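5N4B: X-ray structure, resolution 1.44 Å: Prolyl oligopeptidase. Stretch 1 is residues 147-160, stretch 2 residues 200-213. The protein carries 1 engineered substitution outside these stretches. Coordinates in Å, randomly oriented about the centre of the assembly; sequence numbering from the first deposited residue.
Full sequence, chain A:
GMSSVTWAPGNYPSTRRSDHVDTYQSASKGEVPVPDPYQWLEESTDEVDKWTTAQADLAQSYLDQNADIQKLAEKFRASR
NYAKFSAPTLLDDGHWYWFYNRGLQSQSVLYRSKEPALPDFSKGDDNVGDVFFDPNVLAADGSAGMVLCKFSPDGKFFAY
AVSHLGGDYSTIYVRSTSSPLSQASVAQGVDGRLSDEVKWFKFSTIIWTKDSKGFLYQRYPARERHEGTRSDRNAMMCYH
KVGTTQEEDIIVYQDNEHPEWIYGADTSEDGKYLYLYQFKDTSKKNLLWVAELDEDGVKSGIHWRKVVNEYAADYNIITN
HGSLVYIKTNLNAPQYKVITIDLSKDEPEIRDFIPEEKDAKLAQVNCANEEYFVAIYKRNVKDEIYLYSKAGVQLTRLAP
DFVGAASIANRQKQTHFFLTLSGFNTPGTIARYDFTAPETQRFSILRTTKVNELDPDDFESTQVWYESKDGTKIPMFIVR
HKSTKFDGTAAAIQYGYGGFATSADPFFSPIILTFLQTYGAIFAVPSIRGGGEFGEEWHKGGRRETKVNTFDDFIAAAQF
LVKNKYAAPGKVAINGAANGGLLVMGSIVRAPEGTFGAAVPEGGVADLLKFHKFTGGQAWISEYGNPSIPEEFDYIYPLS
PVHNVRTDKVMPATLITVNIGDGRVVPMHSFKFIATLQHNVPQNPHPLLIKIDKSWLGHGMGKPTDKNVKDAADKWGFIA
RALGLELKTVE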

# COMPACT_ATOMS: atom_id res chain seq x y z
N VAL A 147 -9.82 10.06 3.01
CA VAL A 147 -8.61 9.33 2.69
C VAL A 147 -7.58 9.34 3.81
O VAL A 147 -6.66 8.52 3.79
N LEU A 148 -7.71 10.20 4.80
CA LEU A 148 -6.81 10.26 5.93
C LEU A 148 -7.49 11.10 7.01
O LEU A 148 -8.24 12.02 6.69
N CYS A 149 -7.19 10.84 8.28
CA CYS A 149 -7.69 11.66 9.36
C CYS A 149 -6.77 11.64 10.56
O CYS A 149 -5.93 10.74 10.73
N LYS A 150 -6.96 12.65 11.42
CA LYS A 150 -6.09 12.80 12.60
C LYS A 150 -6.79 13.69 13.61
O LYS A 150 -7.07 14.86 13.32
N PHE A 151 -7.01 13.17 14.82
CA PHE A 151 -7.48 13.97 15.94
C PHE A 151 -6.34 14.79 16.52
O PHE A 151 -5.19 14.36 16.57
N SER A 152 -6.69 15.96 17.04
CA SER A 152 -5.73 16.77 17.76
C SER A 152 -5.34 16.10 19.08
O SER A 152 -6.11 15.32 19.65
N PRO A 153 -4.15 16.42 19.58
CA PRO A 153 -3.68 15.80 20.82
C PRO A 153 -4.60 16.06 21.99
O PRO A 153 -4.77 15.20 22.85
N ASP A 154 -5.26 17.22 22.04
CA ASP A 154 -6.18 17.54 23.13
C ASP A 154 -7.55 16.94 22.95
O ASP A 154 -8.40 17.13 23.83
N GLY A 155 -7.80 16.26 21.83
CA GLY A 155 -9.07 15.61 21.63
C GLY A 155 -10.19 16.53 21.24
O GLY A 155 -11.34 16.05 21.19
N LYS A 156 -9.93 17.81 21.01
CA LYS A 156 -10.99 18.77 20.71
C LYS A 156 -11.34 18.86 19.25
O LYS A 156 -12.46 19.26 18.93
N PHE A 157 -10.43 18.49 18.33
CA PHE A 157 -10.64 18.69 16.92
C PHE A 157 -10.28 17.43 16.15
O PHE A 157 -9.48 16.61 16.60
N PHE A 158 -10.91 17.30 14.99
CA PHE A 158 -10.73 16.18 14.09
C PHE A 158 -10.45 16.75 12.71
O PHE A 158 -11.31 17.42 12.14
N ALA A 159 -9.27 16.50 12.19
CA ALA A 159 -8.90 16.93 10.84
C ALA A 159 -9.08 15.75 9.89
O ALA A 159 -8.74 14.62 10.25
N TYR A 160 -9.64 16.00 8.72
CA TYR A 160 -9.94 14.91 7.81
C TYR A 160 -9.76 15.34 6.38
O TYR A 160 -10.21 16.42 5.99
N TRP A 200 -5.11 21.29 -1.74
CA TRP A 200 -3.87 20.96 -2.45
C TRP A 200 -2.98 20.01 -1.66
O TRP A 200 -1.79 19.92 -1.89
N PHE A 201 -3.58 19.25 -0.74
CA PHE A 201 -2.87 18.34 0.14
C PHE A 201 -2.60 17.02 -0.56
O PHE A 201 -3.50 16.41 -1.17
N LYS A 202 -1.36 16.54 -0.46
CA LYS A 202 -1.00 15.28 -1.06
C LYS A 202 0.34 14.80 -0.53
O LYS A 202 1.24 15.61 -0.28
N PHE A 203 0.48 13.48 -0.38
CA PHE A 203 1.75 12.78 -0.13
C PHE A 203 2.40 13.09 1.21
O PHE A 203 3.62 13.00 1.35
N SER A 204 1.63 13.43 2.23
CA SER A 204 2.16 13.44 3.59
C SER A 204 1.06 13.03 4.56
O SER A 204 -0.09 12.84 4.18
N THR A 205 1.47 12.86 5.81
CA THR A 205 0.56 12.71 6.94
C THR A 205 0.07 14.10 7.39
O THR A 205 0.57 15.13 6.95
N ILE A 206 -0.92 14.09 8.29
CA ILE A 206 -1.35 15.28 9.02
C ILE A 206 -0.73 15.20 10.40
O ILE A 206 -0.99 14.24 11.15
N ILE A 207 0.05 16.24 10.78
CA ILE A 207 0.84 16.22 12.02
C ILE A 207 0.46 17.42 12.88
O ILE A 207 0.87 18.55 12.62
N TRP A 208 -0.31 17.20 13.94
CA TRP A 208 -0.64 18.27 14.85
C TRP A 208 0.55 18.68 15.69
O TRP A 208 1.36 17.85 16.10
N THR A 209 0.61 19.97 15.99
CA THR A 209 1.46 20.41 17.07
C THR A 209 0.83 20.02 18.40
O THR A 209 -0.40 19.86 18.52
N LYS A 210 1.69 19.82 19.40
CA LYS A 210 1.25 19.26 20.67
C LYS A 210 0.46 20.25 21.51
O LYS A 210 -0.17 19.85 22.50
N ASP A 211 0.44 21.52 21.11
CA ASP A 211 -0.45 22.52 21.68
C ASP A 211 -1.85 22.51 21.07
O ASP A 211 -2.69 23.32 21.46
N SER A 212 -2.09 21.63 20.08
CA SER A 212 -3.37 21.47 19.40
C SER A 212 -3.84 22.72 18.69
O SER A 212 -5.03 22.83 18.33
N LYS A 213 -2.94 23.63 18.37
CA LYS A 213 -3.36 24.86 17.71
C LYS A 213 -3.47 24.70 16.20
O LYS A 213 -4.10 25.53 15.55

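The contact is built around W208, whose side chain points toward stretch 1 and has more of its surface covered by the partner than any other residue in either stretch. With chi1 at m (-73°) and chi2 at 88°, the indole lies against the hairpin formed by strands 147-151 and 157-160. A broad, flat ring can touch many neighbours at once, and this one does. S152, with chi1 p and its CB sideways, places that CB over the six-membered ring, 3.5 Å from the centroid and only 5° off the normal, a CH-pi contact over the face of the ring. F157, with chi1 m, points its CB toward stretch 2, 3.7 Å from W208 CH2, and A159 CB lies 3.9 Å from W208 CZ2; the methyl of alanine adds a small apolar contact. P153, with its ring in the C-gamma exo pucker, packs beside the base of the side chain: its CD is 3.4 Å from W208 CB, and its CG is 3.5 Å from the backbone T209 O.

I206 extends this apolar centre. Its CB points toward the hairpin in the m,t rotamer, and its branched chain reaches three side chains: CG2 is 4.0 Å from K150 CB and 4.3 Å from A159 CB, while CG1 is 4.2 Å from L148 CD2. L148, in the t,p rotamer, also points inward, and its CD2 meets the edge of the F201 ring at 3.8 Å from CZ. F201, with chi1 t, points toward stretch 1 and offers that edge to the leucine. C149, F151, F158 and Y160 point away, as expected from the alternation of side chains along a strand.

Tryptophan is not purely apolar, and its one polar atom is satisfied at the ring edge: W208 NE1 donates to K150 O at 3.0 Å with an angle of 159°. The same carbonyl accepts from A159 N at 3.0 Å, so the indole joins a hydrogen bond of the hairpin itself. K150 suits a buried position because its long chain is apolar until its end. In the t,p,t,m rotamer its CG packs 3.6 Å from W208 CD1, and its NZ donates to I206 O at 2.9 Å. Water 1 accepts from K150 NZ and from W208 N, both at 2.9 Å, linking the ammonium to a second backbone site on the other stretch.

The polar edge lies where two type I turns meet, S152 to G155 and T209 to S212. S212 points toward stretch 1 with chi1 at m, and its OG accepts from D154 N at 2.9 Å, so a compact hydroxyl caters to a turn amide. The D154 carboxylate (chi1 p) holds its own turn together: OD1 accepts from S152 OG at 2.8 Å and from K156 N at 3.0 Å. S152 OG in turn accepts from F157 N at 3.0 Å; serine suits this place because its CB meets the indole while its hydroxyl both donates and accepts within the hairpin. Water 2 closes the edge, donating to D154 OD2 at 2.5 Å and to S212 O at 3.3 Å.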

# COMPACT_ATOMS: atom_id res chain seq x y z
CB VAL A 147 -7.98 9.80 1.37
CG1 VAL A 147 -8.94 9.58 0.24
CG2 VAL A 147 -7.59 11.25 1.43
CB LEU A 148 -5.48 10.96 5.53
CG LEU A 148 -4.33 10.84 6.47
CD1 LEU A 148 -3.90 9.40 6.50
CD2 LEU A 148 -3.17 11.70 5.95
CB CYS A 149 -9.13 11.29 9.74
SG CYS A 149 -9.29 9.67 10.50
CB LYS A 150 -4.73 13.40 12.20
CG LYS A 150 -3.64 13.21 13.25
CD LYS A 150 -3.16 11.74 13.21
CE LYS A 150 -1.89 11.46 13.86
NZ LYS A 150 -0.72 12.10 13.15
CB PHE A 151 -8.00 13.06 17.04
CG PHE A 151 -9.34 12.44 16.77
CD1 PHE A 151 -10.53 13.13 16.93
CD2 PHE A 151 -9.39 11.12 16.39
CE1 PHE A 151 -11.76 12.52 16.72
CE2 PHE A 151 -10.66 10.51 16.22
CZ PHE A 151 -11.81 11.24 16.36
CB SER A 152 -6.27 18.17 18.02
OG SER A 152 -7.46 18.13 18.77
CB PRO A 153 -2.29 16.45 21.01
CG PRO A 153 -1.87 16.87 19.72
CD PRO A 153 -3.08 17.17 18.90
CB ASP A 154 -6.22 19.05 23.37
CG ASP A 154 -6.87 19.85 22.27
OD1 ASP A 154 -7.37 19.26 21.32
OD2 ASP A 154 -6.92 21.12 22.40
CB LYS A 156 -10.60 20.17 21.22
CG LYS A 156 -10.50 20.17 22.76
CD LYS A 156 -10.12 21.56 23.36
CE LYS A 156 -11.28 22.57 23.27
NZ LYS A 156 -10.95 23.88 23.96
CB PHE A 157 -9.86 19.89 16.35
CG PHE A 157 -10.36 21.20 16.86
CD1 PHE A 157 -11.56 21.67 16.43
CD2 PHE A 157 -9.69 21.88 17.84
CE1 PHE A 157 -12.06 22.88 16.90
CE2 PHE A 157 -10.19 23.08 18.31
CZ PHE A 157 -11.36 23.55 17.85
CB PHE A 158 -11.99 15.33 14.09
CG PHE A 158 -11.99 14.15 13.12
CD1 PHE A 158 -11.18 13.04 13.36
CD2 PHE A 158 -12.82 14.11 12.02
CE1 PHE A 158 -11.25 11.94 12.55
CE2 PHE A 158 -12.87 13.01 11.21
CZ PHE A 158 -12.08 11.96 11.44
CB ALA A 159 -7.46 17.41 10.82
CB TYR A 160 -11.34 14.35 8.02
CG TYR A 160 -12.47 15.34 7.99
CD1 TYR A 160 -12.74 16.13 9.10
CD2 TYR A 160 -13.37 15.41 6.92
CE1 TYR A 160 -13.81 17.01 9.12
CE2 TYR A 160 -14.47 16.29 6.96
CZ TYR A 160 -14.67 17.06 8.10
OH TYR A 160 -15.78 17.92 8.18
CB TRP A 200 -3.10 22.22 -2.90
CG TRP A 200 -4.01 23.15 -3.66
CD1 TRP A 200 -4.49 24.35 -3.23
CD2 TRP A 200 -4.57 22.93 -4.94
NE1 TRP A 200 -5.31 24.89 -4.17
CE2 TRP A 200 -5.40 24.03 -5.23
CE3 TRP A 200 -4.45 21.91 -5.88
CZ2 TRP A 200 -6.08 24.16 -6.44
CZ3 TRP A 200 -5.16 22.02 -7.06
CH2 TRP A 200 -5.96 23.15 -7.33
CB PHE A 201 -3.75 18.10 1.38
CG PHE A 201 -3.31 16.96 2.29
CD1 PHE A 201 -2.07 16.94 2.84
CD2 PHE A 201 -4.18 15.94 2.61
CE1 PHE A 201 -1.67 15.88 3.67
CE2 PHE A 201 -3.81 14.91 3.46
CZ PHE A 201 -2.57 14.90 4.00
CB LYS A 202 -0.91 15.43 -2.59
CG LYS A 202 -1.03 14.17 -3.43
CD LYS A 202 -1.02 14.51 -4.91
CE LYS A 202 -1.40 13.32 -5.72
NZ LYS A 202 -1.58 13.69 -7.18
CB PHE A 203 2.76 12.97 -1.28
CG PHE A 203 2.31 12.43 -2.62
CD1 PHE A 203 1.70 11.20 -2.72
CD2 PHE A 203 2.53 13.15 -3.78
CE1 PHE A 203 1.33 10.72 -3.97
CE2 PHE A 203 2.17 12.64 -5.03
CZ PHE A 203 1.55 11.43 -5.09
CB SER A 204 2.76 14.80 4.00
OG SER A 204 1.77 15.74 4.46
CB THR A 205 1.30 12.00 8.08
OG1 THR A 205 2.56 12.63 8.31
CG2 THR A 205 1.52 10.53 7.73
CB ILE A 206 -2.88 15.33 9.12
CG1 ILE A 206 -3.52 15.46 7.74
CG2 ILE A 206 -3.34 16.42 10.06
CD1 ILE A 206 -4.96 15.28 7.70
CB ILE A 207 2.33 16.20 11.72
CG1 ILE A 207 2.70 14.94 10.94
CG2 ILE A 207 3.16 16.29 13.00
CD1 ILE A 207 2.59 13.66 11.70
CB TRP A 208 -1.73 17.82 15.81
CG TRP A 208 -3.13 17.69 15.19
CD1 TRP A 208 -3.67 16.59 14.57
CD2 TRP A 208 -4.15 18.71 15.16
NE1 TRP A 208 -4.95 16.87 14.14
CE2 TRP A 208 -5.26 18.15 14.48
CE3 TRP A 208 -4.24 20.03 15.62
CZ2 TRP A 208 -6.44 18.84 14.29
CZ3 TRP A 208 -5.41 20.73 15.40
CH2 TRP A 208 -6.49 20.15 14.75
CB THR A 209 1.74 21.91 16.96
OG1 THR A 209 0.52 22.63 16.81
CG2 THR A 209 2.67 22.21 15.79
CB LYS A 210 2.42 18.65 21.44
CG LYS A 210 2.68 17.19 21.21
CD LYS A 210 2.59 16.76 19.78
CE LYS A 210 2.95 15.25 19.68
NZ LYS A 210 2.88 14.69 18.28
CB ASP A 211 0.21 23.90 21.54
CG ASP A 211 0.51 24.27 20.07
OD1 ASP A 211 -0.06 23.63 19.17
OD2 ASP A 211 1.39 25.16 19.81
CB SER A 212 -4.46 20.97 20.34
OG SER A 212 -4.17 19.66 20.85
CB LYS A 213 -2.34 25.98 18.02
CG LYS A 213 -2.26 26.37 19.48
CD LYS A 213 -1.26 27.50 19.66
CE LYS A 213 -1.28 28.09 21.07
NZ LYS A 213 -0.08 28.98 21.23
O HOH W 1 -0.68 14.43 14.83
O HOH W 2 -7.29 22.87 20.68